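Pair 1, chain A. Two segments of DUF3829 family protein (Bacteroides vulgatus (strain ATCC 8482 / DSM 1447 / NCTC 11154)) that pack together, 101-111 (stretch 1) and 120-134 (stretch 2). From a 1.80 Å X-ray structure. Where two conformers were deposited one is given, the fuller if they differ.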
# COMPACT_ATOMS: atom_id res chain seq x y z
N GLU A 101 -6.58 -9.95 -0.10
CA GLU A 101 -7.13 -11.16 0.54
C GLU A 101 -8.67 -11.10 0.62
O GLU A 101 -9.32 -12.13 0.44
CB GLU A 101 -6.54 -11.38 1.95
CG GLU A 101 -5.11 -11.94 1.89
CD GLU A 101 -4.91 -13.30 1.24
OE1 GLU A 101 -5.80 -14.17 1.39
OE2 GLU A 101 -3.86 -13.51 0.60
N ASN A 102 -9.24 -9.90 0.94
CA ASN A 102 -10.71 -9.74 0.99
C ASN A 102 -11.33 -10.07 -0.36
O ASN A 102 -12.37 -10.71 -0.40
CB ASN A 102 -11.11 -8.32 1.42
CG ASN A 102 -10.95 -8.03 2.88
OD1 ASN A 102 -10.81 -8.94 3.71
ND2 ASN A 102 -10.93 -6.74 3.24
N TYR A 103 -10.70 -9.62 -1.46
CA TYR A 103 -11.22 -9.91 -2.81
C TYR A 103 -11.13 -11.42 -3.09
O TYR A 103 -12.06 -12.00 -3.64
CB TYR A 103 -10.51 -9.11 -3.91
CG TYR A 103 -11.02 -9.49 -5.28
CD1 TYR A 103 -12.35 -9.25 -5.65
CD2 TYR A 103 -10.25 -10.28 -6.14
CE1 TYR A 103 -12.88 -9.73 -6.84
CE2 TYR A 103 -10.76 -10.73 -7.36
CZ TYR A 103 -12.07 -10.46 -7.70
OH TYR A 103 -12.59 -10.94 -8.89
N LYS A 104 -10.02 -12.06 -2.71
CA LYS A 104 -9.91 -13.53 -2.90
C LYS A 104 -11.06 -14.24 -2.15
O LYS A 104 -11.76 -15.05 -2.73
CB LYS A 104 -8.53 -14.02 -2.41
CG LYS A 104 -8.42 -15.55 -2.38
CD LYS A 104 -7.00 -16.01 -1.98
CE LYS A 104 -7.00 -17.49 -1.69
NZ LYS A 104 -5.63 -17.96 -1.35
N THR A 105 -11.28 -13.90 -0.87
CA THR A 105 -12.37 -14.45 -0.05
C THR A 105 -13.71 -14.24 -0.75
O THR A 105 -14.49 -15.18 -0.87
CB THR A 105 -12.37 -13.80 1.33
OG1 THR A 105 -11.12 -14.09 1.92
CG2 THR A 105 -13.49 -14.32 2.23
N TYR A 106 -13.97 -12.99 -1.15
CA TYR A 106 -15.20 -12.60 -1.83
C TYR A 106 -15.43 -13.48 -3.06
O TYR A 106 -16.51 -14.02 -3.21
CB TYR A 106 -15.13 -11.12 -2.23
CG TYR A 106 -16.34 -10.65 -3.02
CD1 TYR A 106 -17.46 -10.14 -2.37
CD2 TYR A 106 -16.34 -10.66 -4.41
CE1 TYR A 106 -18.57 -9.68 -3.09
CE2 TYR A 106 -17.45 -10.23 -5.14
CZ TYR A 106 -18.55 -9.73 -4.47
OH TYR A 106 -19.66 -9.31 -5.19
N ARG A 107 -14.43 -13.58 -3.96
CA ARG A 107 -14.60 -14.37 -5.19
C ARG A 107 -14.95 -15.85 -4.90
O ARG A 107 -15.89 -16.38 -5.51
CB ARG A 107 -13.34 -14.28 -6.05
CG ARG A 107 -13.39 -15.18 -7.30
CD ARG A 107 -12.14 -14.99 -8.15
NE ARG A 107 -12.10 -15.98 -9.23
CZ ARG A 107 -11.62 -17.21 -9.10
NH1 ARG A 107 -11.13 -17.62 -7.93
NH2 ARG A 107 -11.62 -18.04 -10.13
N LEU A 108 -14.27 -16.47 -3.94
CA LEU A 108 -14.53 -17.88 -3.59
C LEU A 108 -15.92 -18.07 -2.97
O LEU A 108 -16.61 -19.05 -3.28
CB LEU A 108 -13.44 -18.39 -2.64
CG LEU A 108 -11.98 -18.36 -3.22
CD1 LEU A 108 -11.00 -19.08 -2.28
CD2 LEU A 108 -11.91 -18.97 -4.65
N TYR A 109 -16.34 -17.11 -2.13
CA TYR A 109 -17.64 -17.10 -1.44
C TYR A 109 -18.78 -16.87 -2.45
O TYR A 109 -19.87 -17.43 -2.28
CB TYR A 109 -17.59 -16.05 -0.30
CG TYR A 109 -18.89 -15.37 0.08
CD1 TYR A 109 -19.28 -14.19 -0.55
CD2 TYR A 109 -19.60 -15.77 1.21
CE1 TYR A 109 -20.43 -13.50 -0.15
CE2 TYR A 109 -20.76 -15.10 1.60
CZ TYR A 109 -21.16 -13.95 0.93
OH TYR A 109 -22.28 -13.26 1.31
N MSE A 110 -18.56 -16.04 -3.50
CA MSE A 110 -19.60 -15.86 -4.53
C MSE A 110 -19.69 -17.12 -5.41
O MSE A 110 -20.79 -17.62 -5.68
CB MSE A 110 -19.29 -14.63 -5.43
CG MSE A 110 -19.36 -13.27 -4.71
SE MSE A 110 -21.05 -12.98 -3.75
CE MSE A 110 -22.27 -12.95 -5.31
N GLN A 111 -18.53 -17.61 -5.89
CA GLN A 111 -18.49 -18.73 -6.84
C GLN A 111 -18.88 -20.09 -6.24
O GLN A 111 -19.28 -20.97 -7.01
CB GLN A 111 -17.13 -18.81 -7.52
CG GLN A 111 -16.97 -17.63 -8.49
CD GLN A 111 -15.68 -17.60 -9.26
OE1 GLN A 111 -14.68 -18.25 -8.92
NE2 GLN A 111 -15.66 -16.79 -10.31
N ASN A 120 -26.01 -12.53 1.21
CA ASN A 120 -24.99 -11.53 0.84
C ASN A 120 -24.47 -10.66 2.02
O ASN A 120 -23.93 -9.58 1.76
CB ASN A 120 -25.53 -10.61 -0.28
CG ASN A 120 -25.70 -11.33 -1.59
OD1 ASN A 120 -24.73 -11.73 -2.26
ND2 ASN A 120 -26.94 -11.53 -1.98
N ALA A 121 -24.58 -11.12 3.29
CA ALA A 121 -24.09 -10.35 4.44
C ALA A 121 -22.57 -10.16 4.35
O ALA A 121 -22.08 -9.03 4.52
CB ALA A 121 -24.46 -11.01 5.75
N LEU A 122 -21.83 -11.24 4.06
CA LEU A 122 -20.37 -11.09 3.92
C LEU A 122 -20.04 -10.28 2.65
O LEU A 122 -19.08 -9.51 2.68
CB LEU A 122 -19.67 -12.47 3.90
CG LEU A 122 -18.13 -12.41 3.81
CD1 LEU A 122 -17.50 -11.80 5.07
CD2 LEU A 122 -17.54 -13.76 3.53
N ALA A 123 -20.84 -10.41 1.56
CA ALA A 123 -20.60 -9.63 0.33
C ALA A 123 -20.63 -8.13 0.65
O ALA A 123 -19.70 -7.43 0.27
CB ALA A 123 -21.65 -9.96 -0.73
N ASP A 124 -21.67 -7.67 1.39
CA ASP A 124 -21.81 -6.25 1.74
C ASP A 124 -20.73 -5.81 2.73
O ASP A 124 -20.22 -4.69 2.59
CB ASP A 124 -23.21 -5.94 2.27
CG ASP A 124 -24.25 -5.83 1.17
OD1 ASP A 124 -23.87 -5.59 -0.02
OD2 ASP A 124 -25.44 -5.90 1.50
N LYS A 125 -20.36 -6.68 3.70
CA LYS A 125 -19.29 -6.33 4.66
C LYS A 125 -17.97 -6.08 3.90
O LYS A 125 -17.26 -5.12 4.17
CB LYS A 125 -19.12 -7.48 5.67
CG LYS A 125 -18.08 -7.22 6.75
CD LYS A 125 -18.11 -8.33 7.81
CE LYS A 125 -17.02 -8.18 8.85
NZ LYS A 125 -17.31 -7.07 9.81
N ILE A 126 -17.65 -6.98 2.96
CA ILE A 126 -16.43 -6.89 2.15
C ILE A 126 -16.49 -5.66 1.25
O ILE A 126 -15.50 -4.92 1.20
CB ILE A 126 -16.18 -8.20 1.33
CG1 ILE A 126 -15.77 -9.35 2.29
CG2 ILE A 126 -15.08 -7.96 0.25
CD1 ILE A 126 -15.64 -10.80 1.64
N ARG A 127 -17.62 -5.40 0.59
CA ARG A 127 -17.72 -4.20 -0.29
C ARG A 127 -17.43 -2.92 0.49
O ARG A 127 -16.71 -2.04 0.01
CB ARG A 127 -19.12 -4.10 -0.94
CG ARG A 127 -19.33 -5.17 -2.02
CD ARG A 127 -20.81 -5.33 -2.34
NE ARG A 127 -20.97 -6.41 -3.30
CZ ARG A 127 -22.01 -7.23 -3.36
NH1 ARG A 127 -23.03 -7.09 -2.51
NH2 ARG A 127 -22.06 -8.17 -4.29
N LYS A 128 -18.02 -2.78 1.69
CA LYS A 128 -17.82 -1.56 2.47
C LYS A 128 -16.34 -1.40 2.89
O LYS A 128 -15.78 -0.30 2.81
CB LYS A 128 -18.73 -1.57 3.72
CG LYS A 128 -20.23 -1.42 3.39
CD LYS A 128 -21.05 -1.29 4.69
CE LYS A 128 -21.21 -2.62 5.39
NZ LYS A 128 -22.14 -2.51 6.55
N GLU A 129 -15.73 -2.50 3.32
CA GLU A 129 -14.34 -2.50 3.80
C GLU A 129 -13.37 -2.25 2.65
O GLU A 129 -12.43 -1.48 2.82
CB GLU A 129 -14.02 -3.81 4.50
CG GLU A 129 -12.66 -3.85 5.19
CD GLU A 129 -12.38 -2.91 6.35
OE1 GLU A 129 -13.33 -2.51 7.06
OE2 GLU A 129 -11.18 -2.63 6.59
N GLU A 130 -13.63 -2.86 1.48
CA GLU A 130 -12.77 -2.66 0.30
C GLU A 130 -12.78 -1.21 -0.15
O GLU A 130 -11.74 -0.69 -0.56
CB GLU A 130 -13.19 -3.59 -0.85
CG GLU A 130 -12.94 -5.06 -0.55
CD GLU A 130 -11.47 -5.42 -0.50
OE1 GLU A 130 -10.85 -5.20 0.56
OE2 GLU A 130 -10.96 -5.97 -1.50
N LEU A 131 -13.95 -0.53 -0.07
CA LEU A 131 -14.03 0.88 -0.46
C LEU A 131 -13.16 1.73 0.48
O LEU A 131 -12.37 2.56 0.03
CB LEU A 131 -15.50 1.40 -0.50
CG LEU A 131 -15.68 2.89 -0.92
CD1 LEU A 131 -15.25 3.14 -2.36
CD2 LEU A 131 -17.10 3.37 -0.67
N LEU A 132 -13.26 1.48 1.78
CA LEU A 132 -12.47 2.21 2.77
C LEU A 132 -10.97 1.96 2.57
O LEU A 132 -10.19 2.92 2.59
CB LEU A 132 -12.89 1.78 4.17
CG LEU A 132 -14.25 2.30 4.64
CD1 LEU A 132 -14.55 1.79 6.04
CD2 LEU A 132 -14.31 3.85 4.61
N LEU A 133 -10.58 0.69 2.33
CA LEU A 133 -9.18 0.31 2.10
C LEU A 133 -8.62 0.97 0.85
O LEU A 133 -7.47 1.42 0.87
CB LEU A 133 -9.02 -1.23 1.99
CG LEU A 133 -9.11 -2.00 3.32
CD1 LEU A 133 -9.29 -3.49 3.06
CD2 LEU A 133 -7.85 -1.75 4.21
N SER A 134 -9.43 1.06 -0.23
CA SER A 134 -8.97 1.66 -1.49
C SER A 134 -8.59 3.14 -1.31
O SER A 134 -7.60 3.60 -1.89
CB SER A 134 -10.02 1.52 -2.58
OG SER A 134 -11.16 2.35 -2.38

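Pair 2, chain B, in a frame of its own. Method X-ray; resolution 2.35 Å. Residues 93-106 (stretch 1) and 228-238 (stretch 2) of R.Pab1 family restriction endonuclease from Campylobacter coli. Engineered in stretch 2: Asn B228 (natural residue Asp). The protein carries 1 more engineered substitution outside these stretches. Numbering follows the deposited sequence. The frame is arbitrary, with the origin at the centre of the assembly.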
# COMPACT_ATOMS: atom_id res chain seq x y z
N LEU B 93 21.08 24.44 20.03
CA LEU B 93 22.38 25.05 19.81
C LEU B 93 22.71 25.11 18.33
O LEU B 93 22.31 24.24 17.54
CB LEU B 93 23.47 24.27 20.54
CG LEU B 93 23.30 24.05 22.04
CD1 LEU B 93 24.39 23.13 22.59
CD2 LEU B 93 23.31 25.38 22.77
N LYS B 94 23.45 26.15 17.94
CA LYS B 94 23.91 26.25 16.55
C LYS B 94 24.84 25.10 16.20
O LYS B 94 24.83 24.63 15.05
CB LYS B 94 24.61 27.59 16.32
CG LYS B 94 23.71 28.81 16.51
CD LYS B 94 24.50 30.11 16.37
CE LYS B 94 23.61 31.31 16.62
NZ LYS B 94 24.38 32.59 16.59
N GLU B 95 25.63 24.63 17.16
CA GLU B 95 26.53 23.51 16.93
C GLU B 95 25.77 22.23 16.60
O GLU B 95 26.28 21.37 15.89
CB GLU B 95 27.42 23.28 18.15
CG GLU B 95 28.38 24.43 18.46
CD GLU B 95 27.71 25.61 19.15
OE1 GLU B 95 26.49 25.53 19.43
OE2 GLU B 95 28.40 26.62 19.40
N ASN B 96 24.55 22.09 17.12
CA ASN B 96 23.73 20.93 16.79
C ASN B 96 23.36 20.94 15.31
O ASN B 96 23.48 19.92 14.62
CB ASN B 96 22.47 20.90 17.65
CG ASN B 96 22.78 20.75 19.13
OD1 ASN B 96 23.83 20.24 19.51
ND2 ASN B 96 21.85 21.20 19.98
N LEU B 97 22.92 22.09 14.80
CA LEU B 97 22.58 22.18 13.38
C LEU B 97 23.82 22.07 12.51
O LEU B 97 23.75 21.47 11.43
CB LEU B 97 21.84 23.49 13.11
CG LEU B 97 20.48 23.65 13.80
CD1 LEU B 97 19.87 25.00 13.47
CD2 LEU B 97 19.54 22.52 13.40
N PHE B 98 24.95 22.62 12.95
CA PHE B 98 26.18 22.49 12.18
C PHE B 98 26.65 21.05 12.13
O PHE B 98 27.14 20.59 11.09
CB PHE B 98 27.27 23.39 12.77
CG PHE B 98 27.20 24.82 12.31
CD1 PHE B 98 26.90 25.83 13.20
CD2 PHE B 98 27.43 25.14 10.98
CE1 PHE B 98 26.82 27.15 12.77
CE2 PHE B 98 27.36 26.45 10.55
CZ PHE B 98 27.06 27.46 11.45
N GLY B 99 26.51 20.31 13.23
CA GLY B 99 26.88 18.91 13.23
C GLY B 99 26.05 18.09 12.26
O GLY B 99 26.57 17.19 11.59
N ILE B 100 24.75 18.38 12.17
CA ILE B 100 23.91 17.71 11.19
C ILE B 100 24.29 18.14 9.78
O ILE B 100 24.30 17.33 8.85
CB ILE B 100 22.42 17.97 11.49
CG1 ILE B 100 22.07 17.54 12.91
CG2 ILE B 100 21.54 17.24 10.49
CD1 ILE B 100 20.62 17.79 13.28
N LYS B 101 24.63 19.42 9.61
CA LYS B 101 25.02 19.91 8.29
C LYS B 101 26.28 19.22 7.79
O LYS B 101 26.33 18.73 6.66
CB LYS B 101 25.22 21.43 8.34
CG LYS B 101 25.68 22.04 7.03
CD LYS B 101 25.87 23.54 7.17
CE LYS B 101 26.43 24.16 5.90
NZ LYS B 101 26.63 25.62 6.03
N ASN B 102 27.32 19.17 8.63
CA ASN B 102 28.56 18.51 8.22
C ASN B 102 28.36 17.01 8.01
O ASN B 102 29.00 16.42 7.14
CB ASN B 102 29.66 18.75 9.26
CG ASN B 102 30.08 20.21 9.33
OD1 ASN B 102 29.97 20.94 8.35
ND2 ASN B 102 30.56 20.63 10.50
N PHE B 103 27.47 16.39 8.79
CA PHE B 103 27.18 14.97 8.61
C PHE B 103 26.53 14.71 7.26
O PHE B 103 26.88 13.75 6.57
CB PHE B 103 26.30 14.47 9.74
CG PHE B 103 25.74 13.09 9.52
CD1 PHE B 103 26.51 11.97 9.77
CD2 PHE B 103 24.45 12.91 9.06
CE1 PHE B 103 26.01 10.70 9.56
CE2 PHE B 103 23.93 11.65 8.85
CZ PHE B 103 24.71 10.54 9.10
N LEU B 104 25.56 15.54 6.87
CA LEU B 104 24.87 15.33 5.60
C LEU B 104 25.75 15.68 4.42
O LEU B 104 25.57 15.13 3.33
CB LEU B 104 23.58 16.14 5.58
CG LEU B 104 22.55 15.75 6.64
CD1 LEU B 104 21.33 16.64 6.56
CD2 LEU B 104 22.16 14.29 6.48
N GLU B 105 26.71 16.60 4.60
CA GLU B 105 27.61 16.96 3.51
C GLU B 105 28.61 15.85 3.23
O GLU B 105 28.96 15.60 2.07
CB GLU B 105 28.34 18.26 3.85
CG GLU B 105 27.48 19.51 3.78
CD GLU B 105 28.24 20.77 4.15
OE1 GLU B 105 29.38 20.66 4.65
OE2 GLU B 105 27.70 21.88 3.93
N ASN B 106 29.08 15.16 4.27
CA ASN B 106 30.07 14.11 4.11
C ASN B 106 29.46 12.74 3.87
O ASN B 106 30.17 11.82 3.45
CB ASN B 106 30.98 14.04 5.35
CG ASN B 106 31.91 15.23 5.46
OD1 ASN B 106 32.41 15.74 4.46
ND2 ASN B 106 32.14 15.69 6.69
N ASN B 228 17.11 19.20 0.41
CA ASN B 228 16.07 19.99 1.07
C ASN B 228 16.41 20.24 2.53
O ASN B 228 16.27 21.37 3.02
CB ASN B 228 14.72 19.28 0.95
CG ASN B 228 14.21 19.24 -0.48
OD1 ASN B 228 14.67 20.00 -1.33
ND2 ASN B 228 13.25 18.36 -0.75
N VAL B 229 16.87 19.21 3.25
CA VAL B 229 17.24 19.39 4.65
C VAL B 229 18.39 20.38 4.77
O VAL B 229 18.40 21.23 5.67
CB VAL B 229 17.59 18.03 5.29
CG1 VAL B 229 18.14 18.24 6.69
CG2 VAL B 229 16.36 17.13 5.33
N LEU B 230 19.37 20.30 3.87
CA LEU B 230 20.48 21.25 3.90
C LEU B 230 20.01 22.67 3.64
O LEU B 230 20.53 23.62 4.25
CB LEU B 230 21.56 20.84 2.89
CG LEU B 230 22.42 19.64 3.30
CD1 LEU B 230 23.36 19.23 2.18
CD2 LEU B 230 23.20 19.95 4.58
N GLN B 231 19.02 22.85 2.76
CA GLN B 231 18.45 24.18 2.56
C GLN B 231 17.72 24.66 3.81
O GLN B 231 17.74 25.85 4.13
CB GLN B 231 17.50 24.17 1.36
CG GLN B 231 18.19 23.92 0.02
CD GLN B 231 19.05 25.08 -0.43
OE1 GLN B 231 18.72 26.24 -0.17
NE2 GLN B 231 20.15 24.78 -1.11
N ILE B 232 17.06 23.74 4.52
CA ILE B 232 16.33 24.11 5.73
C ILE B 232 17.29 24.49 6.84
O ILE B 232 17.07 25.47 7.56
CB ILE B 232 15.40 22.96 6.15
CG1 ILE B 232 14.27 22.80 5.12
CG2 ILE B 232 14.84 23.19 7.55
CD1 ILE B 232 13.30 21.69 5.45
N ILE B 233 18.38 23.73 7.01
CA ILE B 233 19.35 24.05 8.05
C ILE B 233 20.00 25.40 7.79
O ILE B 233 20.18 26.21 8.71
CB ILE B 233 20.41 22.93 8.16
CG1 ILE B 233 19.75 21.62 8.62
CG2 ILE B 233 21.52 23.33 9.12
CD1 ILE B 233 20.72 20.46 8.75
N GLU B 234 20.34 25.68 6.52
CA GLU B 234 20.96 26.96 6.19
C GLU B 234 20.00 28.11 6.44
O GLU B 234 20.41 29.18 6.90
CB GLU B 234 21.41 26.94 4.73
CG GLU B 234 22.29 28.12 4.33
CD GLU B 234 23.68 28.04 4.94
OE1 GLU B 234 24.09 26.94 5.37
OE2 GLU B 234 24.37 29.09 4.99
N PHE B 235 18.71 27.91 6.14
CA PHE B 235 17.72 28.97 6.38
C PHE B 235 17.53 29.22 7.87
O PHE B 235 17.40 30.37 8.30
CB PHE B 235 16.40 28.60 5.72
CG PHE B 235 15.25 29.49 6.11
CD1 PHE B 235 15.07 30.72 5.50
CD2 PHE B 235 14.35 29.10 7.09
CE1 PHE B 235 14.01 31.54 5.85
CE2 PHE B 235 13.30 29.92 7.45
CZ PHE B 235 13.13 31.14 6.83
N ILE B 236 17.52 28.16 8.67
CA ILE B 236 17.33 28.32 10.11
C ILE B 236 18.56 28.96 10.74
O ILE B 236 18.45 29.86 11.58
CB ILE B 236 16.99 26.97 10.76
CG1 ILE B 236 15.65 26.45 10.24
CG2 ILE B 236 16.97 27.08 12.28
CD1 ILE B 236 15.26 25.09 10.77
N LEU B 237 19.76 28.51 10.34
CA LEU B 237 20.98 29.07 10.90
C LEU B 237 21.10 30.57 10.62
O LEU B 237 21.60 31.33 11.45
CB LEU B 237 22.20 28.32 10.36
CG LEU B 237 22.47 26.94 10.95
CD1 LEU B 237 23.62 26.25 10.22
CD2 LEU B 237 22.77 27.05 12.43
N ASN B 238 20.64 31.00 9.44
CA ASN B 238 20.72 32.40 9.04
C ASN B 238 19.49 33.20 9.47
O ASN B 238 19.15 34.20 8.82
CB ASN B 238 20.93 32.51 7.53
CG ASN B 238 22.24 31.90 7.08
OD1 ASN B 238 23.23 31.94 7.81
ND2 ASN B 238 22.25 31.34 5.88

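The two contacts differ most sharply in what joins the helices: pair 1 is laced by three hydrogen bonds set among apolar contacts, whereas pair 2 is packed mainly by aliphatic side chains and carries one charged link, a salt bridge. The backbones nevertheless coincide. Fourteen central residues superpose with an RMSD of 0.3 Å, and in both pairs two helices run nearly antiparallel, at 156° with axes 10.3 Å apart in pair 1 and at 153° and 10.2 Å in pair 2. The buried areas, 588 and 585 Å², are almost equal.

The shared pivot is an isoleucine. Ile A126 and Ile B233 match, with side-chain centres 0.2 Å apart, and both point toward the partner helix in the same m, t rotamer. Ile A126 CD1 lies 3.9 Å from Tyr A106 CB; Ile B233 CG2 lies 4.0 Å from Leu B97 CB, and its CD1 lies 3.8 Å from Ile B100 CG2.

Asn A102 and Leu B97 occupy one site with nearly identical side-chain positions, but one is polar and the other apolar. Asn A102 fits among Ile A126, Glu A129, Glu A130 and Leu A133, and its ND2 donates to Glu A130 OE1 (3.1 Å), so the amide nitrogen has a partner inside the contact. Glu A129 and Glu A130 correspond to Ile B236 and Leu B237. There Leu B97 CD1 meets Ile B236 CG2 at 3.8 Å and Leu B237 CD2 at 3.7 Å, replacing the polar pairing with methyl packing. Leu B237 also sets CD1 over a face of the Phe B98 ring, 3.9 Å from its centroid; at the matching position, the end of Tyr A103 leads away from the other helix.

Tyr A106 and Lys B101 both reach a polar partner at the next matched pair, Arg A127 and Glu B234. In pair 1 Arg A127 NH2 donates to Tyr A106 OH at 2.8 Å, while Arg A127 NH1 forms a salt bridge with Asp A124 OD1 (3.0 Å) within its own helix. In pair 2 the extended Lys B101 places NZ 2.9 Å from Glu B234 OE1, and the salt bridge itself spans the helices.

Tyr A109 and Leu B104 fill a further matched site differently. The tyrosine pairs with a small residue: its CE1 lies 3.8 Å from Ala A123 CB, its OH accepts from Ala A123 N (3.2 Å), and Leu A122 CD2 covers one ring face. The shorter Leu B104 meets a larger residue in Leu B230, where pair 1 has Ala A123, but a smaller one in Val B229, where pair 1 has Leu A122; its CD1 lies 3.6 Å from Val B229 CG1 and its CB 4.0 Å from Leu B230 CD2.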